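Local coordinates for protein dihydropteroate synthase (PDB 2Y5S) that probably catalyses the condensation of para-aminobenzoate with 6-hydroxymethyl-7,8-dihydropterin diphosphate to form 7,8-dihydropteroate, a folate precursor, at residues B[28-33]-B[270-275]. Sequence-based numbering, arbitrary orientation.
Sequences ILNATP and RVHDVA. With 78H (7,8-dihydropteroate), chain P.
The side chain of Ile-28 lies between two flat groups, the guanidinium of Arg-270 and the imidazole of His-272. Its CD1 methyl sits over one face of the His-272 ring, 3.5 Å from the centroid and only 10° off the ring normal, a CH-pi contact. The amide of Asn-30 comes to the edge of this ring, with ND2 a loose 4.1 Å from NE2 of His-272 and the two planes 48° apart. On the other side, CG1 of Ile-28 lies 3.7 Å above the guanidinium plane. The opposite guanidinium face carries the pterin of 7,8-dihydropteroate, with N8 3.5 Å above that plane. The guanidinium is thus layered between the Ile-28 side chain and the product.

The Arg-270 chain is extended from CG to NE, with CG anti to the backbone N (chi1 -178°). This lays the guanidinium across the Ile-28 side chain, and the two cross at about a right angle. A salt bridge from NE to Asp-64 helps fix the guanidinium. The His-272 ring is tied at ND1 to Ser-233 by a hydrogen bond, which limits its rotation.

One backbone bond joins the segments, from Ile-28 N to Val-271 O at 2.9 Å. It links neighbouring parallel strands, 24-30 and 268-271, the first and last of the TIM-barrel fold. Both contribute at their C-terminal ends, where such barrels hold their active sites. Beyond Val-271 the chain turns into helix 274-291. Leu-29, on the outer side of strand 24-30, and Val-274, at the start of helix 274-291, both touch Met-55 of helix 45-58, and Leu-29 also reaches Leu-93 of helix 79-93.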
ATOM      1  N   ILE B  28      -5.696  13.309 -11.135  1.00 20.74           N
ATOM      2  CA  ILE B  28      -5.381  14.722 -11.150  1.00 21.82           C
ATOM      3  C   ILE B  28      -5.009  15.094 -12.579  1.00 24.93           C
ATOM      4  O   ILE B  28      -4.045  14.563 -13.134  1.00 24.09           O
ATOM      5  CB  ILE B  28      -4.215  15.064 -10.204  1.00 22.40           C
ATOM      6  CG1 ILE B  28      -4.581  14.751  -8.745  1.00 20.26           C
ATOM      7  CG2 ILE B  28      -3.818  16.555 -10.349  1.00 24.98           C
ATOM      8  CD1 ILE B  28      -3.343  14.609  -7.832  1.00 19.40           C
ATOM      9  N   LEU B  29      -5.799  15.994 -13.158  1.00 27.24           N
ATOM     10  CA  LEU B  29      -5.553  16.530 -14.486  1.00 31.31           C
ATOM     11  C   LEU B  29      -5.143  17.990 -14.331  1.00 34.76           C
ATOM     12  O   LEU B  29      -5.982  18.894 -14.284  1.00 34.77           O
ATOM     13  CB  LEU B  29      -6.799  16.391 -15.363  1.00 30.64           C
ATOM     14  CG  LEU B  29      -6.622  16.715 -16.845  1.00 34.22           C
ATOM     15  CD1 LEU B  29      -5.791  15.641 -17.540  1.00 35.51           C
ATOM     16  CD2 LEU B  29      -7.981  16.862 -17.514  1.00 35.45           C
ATOM     17  N   ASN B  30      -3.843  18.219 -14.235  1.00 39.28           N
ATOM     18  CA  ASN B  30      -3.334  19.574 -14.164  1.00 43.45           C
ATOM     19  C   ASN B  30      -3.321  20.141 -15.574  1.00 47.14           C
ATOM     20  O   ASN B  30      -2.635  19.617 -16.442  1.00 49.11           O
ATOM     21  CB  ASN B  30      -1.943  19.598 -13.531  1.00 45.34           C
ATOM     22  CG  ASN B  30      -1.988  19.403 -12.022  1.00 45.53           C
ATOM     23  OD1 ASN B  30      -2.811  20.019 -11.325  1.00 45.63           O
ATOM     24  ND2 ASN B  30      -1.104  18.541 -11.504  1.00 47.90           N
ATOM     25  N   ALA B  31      -4.111  21.191 -15.795  1.00 49.50           N
ATOM     26  CA  ALA B  31      -4.233  21.849 -17.100  1.00 52.95           C
ATOM     27  C   ALA B  31      -3.255  23.019 -17.200  1.00 57.02           C
ATOM     28  O   ALA B  31      -3.637  24.140 -17.547  1.00 58.79           O
ATOM     29  CB  ALA B  31      -5.665  22.335 -17.304  1.00 51.98           C
ATOM     30  N   THR B  32      -1.987  22.731 -16.925  1.00 59.56           N
ATOM     31  CA  THR B  32      -0.957  23.752 -16.750  1.00 63.22           C
ATOM     32  C   THR B  32       0.365  23.302 -17.402  1.00 66.42           C
ATOM     33  O   THR B  32       0.952  22.305 -16.973  1.00 65.91           O
ATOM     34  CB  THR B  32      -0.740  24.029 -15.236  1.00 62.57           C
ATOM     35  OG1 THR B  32      -0.930  22.815 -14.488  1.00 60.42           O
ATOM     36  CG2 THR B  32      -1.736  25.070 -14.730  1.00 61.49           C
ATOM     37  N   PRO B  33       0.837  24.033 -18.438  1.00 70.34           N
ATOM     38  CA  PRO B  33       2.049  23.654 -19.187  1.00 73.55           C
ATOM     39  C   PRO B  33       3.253  23.259 -18.318  1.00 74.54           C
ATOM     40  O   PRO B  33       4.394  23.253 -18.801  1.00 77.99           O
ATOM     41  CB  PRO B  33       2.368  24.921 -19.997  1.00 77.39           C
ATOM     42  CG  PRO B  33       1.049  25.577 -20.201  1.00 75.95           C
ATOM     43  CD  PRO B  33       0.219  25.258 -18.984  1.00 71.77           C
ATOM     44  N   ARG B 270      -7.379  11.147  -4.274  1.00 15.27           N
ATOM     45  CA  ARG B 270      -7.000  12.038  -5.352  1.00 15.24           C
ATOM     46  C   ARG B 270      -5.543  11.785  -5.666  1.00 14.73           C
ATOM     47  O   ARG B 270      -4.684  11.987  -4.821  1.00 14.90           O
ATOM     48  CB  ARG B 270      -7.209  13.492  -4.912  1.00 15.42           C
ATOM     49  CG  ARG B 270      -6.905  14.545  -5.936  1.00 17.51           C
ATOM     50  CD  ARG B 270      -7.312  15.929  -5.389  1.00 18.93           C
ATOM     51  NE  ARG B 270      -7.037  16.965  -6.375  1.00 19.44           N
ATOM     52  CZ  ARG B 270      -5.846  17.525  -6.575  1.00 22.19           C
ATOM     53  NH1 ARG B 270      -4.797  17.167  -5.843  1.00 23.30           N
ATOM     54  NH2 ARG B 270      -5.702  18.452  -7.525  1.00 24.77           N
ATOM     55  N   VAL B 271      -5.251  11.334  -6.877  1.00 14.75           N
ATOM     56  CA  VAL B 271      -3.915  10.843  -7.187  1.00 14.29           C
ATOM     57  C   VAL B 271      -3.417  11.244  -8.566  1.00 15.47           C
ATOM     58  O   VAL B 271      -4.206  11.521  -9.488  1.00 15.36           O
ATOM     59  CB  VAL B 271      -3.877   9.307  -7.069  1.00 14.44           C
ATOM     60  CG1 VAL B 271      -4.407   8.859  -5.692  1.00 14.22           C
ATOM     61  CG2 VAL B 271      -4.707   8.648  -8.209  1.00 14.17           C
ATOM     62  N   HIS B 272      -2.096  11.263  -8.693  1.00 15.98           N
ATOM     63  CA  HIS B 272      -1.439  11.442  -9.980  1.00 18.08           C
ATOM     64  C   HIS B 272      -1.307  10.110 -10.687  1.00 18.51           C
ATOM     65  O   HIS B 272      -1.494  10.023 -11.893  1.00 19.17           O
ATOM     66  CB  HIS B 272      -0.039  12.012  -9.780  1.00 19.12           C
ATOM     67  CG  HIS B 272      -0.028  13.408  -9.247  1.00 20.28           C
ATOM     68  ND1 HIS B 272       0.120  13.687  -7.907  1.00 20.16           N
ATOM     69  CD2 HIS B 272      -0.138  14.603  -9.878  1.00 21.21           C
ATOM     70  CE1 HIS B 272       0.093  15.000  -7.734  1.00 21.61           C
ATOM     71  NE2 HIS B 272      -0.058  15.576  -8.915  1.00 21.60           N
ATOM     72  N   ASP B 273      -0.981   9.072  -9.918  1.00 18.06           N
ATOM     73  CA  ASP B 273      -0.594   7.778 -10.487  1.00 18.59           C
ATOM     74  C   ASP B 273      -1.773   6.822 -10.476  1.00 17.78           C
ATOM     75  O   ASP B 273      -1.944   6.041  -9.548  1.00 18.41           O
ATOM     76  CB  ASP B 273       0.611   7.230  -9.728  1.00 18.16           C
ATOM     77  CG  ASP B 273       1.734   8.211  -9.688  1.00 19.62           C
ATOM     78  OD1 ASP B 273       2.410   8.328 -10.728  1.00 20.09           O
ATOM     79  OD2 ASP B 273       1.900   8.916  -8.654  1.00 20.60           O
ATOM     80  N   VAL B 274      -2.594   6.903 -11.515  1.00 18.10           N
ATOM     81  CA  VAL B 274      -3.898   6.264 -11.493  1.00 17.77           C
ATOM     82  C   VAL B 274      -3.798   4.736 -11.593  1.00 18.35           C
ATOM     83  O   VAL B 274      -4.378   4.038 -10.770  1.00 17.71           O
ATOM     84  CB  VAL B 274      -4.804   6.799 -12.610  1.00 18.10           C
ATOM     85  CG1 VAL B 274      -6.122   5.995 -12.662  1.00 17.58           C
ATOM     86  CG2 VAL B 274      -5.054   8.285 -12.385  1.00 17.48           C
ATOM     87  N   ALA B 275      -3.063   4.230 -12.587  1.00 19.36           N
ATOM     88  CA  ALA B 275      -2.921   2.777 -12.765  1.00 20.06           C
ATOM     89  C   ALA B 275      -2.401   2.108 -11.497  1.00 19.50           C
ATOM     90  O   ALA B 275      -2.887   1.026 -11.101  1.00 20.62           O
ATOM     91  CB  ALA B 275      -1.980   2.438 -13.955  1.00 20.55           C
TER
HETATM   92  O4  78H P1293      -5.321  17.516  -0.962  1.00 34.32           O
HETATM   93  C4  78H P1293      -6.076  18.111  -1.733  1.00 33.75           C
HETATM   94  C5  78H P1293      -5.588  18.973  -2.738  1.00 33.81           C
HETATM   95  N3  78H P1293      -7.464  17.950  -1.602  1.00 33.09           N
HETATM   96  C9  78H P1293      -6.533  19.629  -3.560  1.00 32.47           C
HETATM   97  N5  78H P1293      -4.255  19.129  -2.943  1.00 30.96           N
HETATM   98  C2  78H P1293      -8.362  18.665  -2.453  1.00 32.73           C
HETATM   99  N8  78H P1293      -6.115  20.485  -4.570  1.00 31.24           N
HETATM  100  N1  78H P1293      -7.863  19.465  -3.409  1.00 31.27           N
HETATM  101  C6  78H P1293      -3.795  19.984  -3.878  1.00 33.66           C
HETATM  102  N2  78H P1293      -9.690  18.545  -2.303  1.00 27.86           N
HETATM  103  C7  78H P1293      -4.714  20.902  -4.689  1.00 31.82           C
HETATM  104  C10 78H P1293      -2.322  20.096  -4.148  1.00 34.51           C
HETATM  105  N11 78H P1293      -1.699  21.024  -3.197  1.00 36.12           N
HETATM  106  C15 78H P1293      -0.603  20.641  -2.555  1.00 35.01           C
HETATM  107  C16 78H P1293      -0.505  20.773  -1.174  1.00 33.81           C
HETATM  108  C17 78H P1293       0.437  20.077  -3.294  1.00 34.81           C
HETATM  109  C18 78H P1293       0.646  20.359  -0.527  1.00 33.62           C
HETATM  110  C19 78H P1293       1.592  19.661  -2.644  1.00 34.77           C
HETATM  111  C20 78H P1293       1.696  19.807  -1.263  1.00 34.01           C
HETATM  112  C21 78H P1293       2.955  19.318  -0.540  1.00 32.75           C
HETATM  113  O22 78H P1293       2.867  19.207   0.685  1.00 32.52           O
HETATM  114  O23 78H P1293       3.940  18.935  -1.208  1.00 34.41           O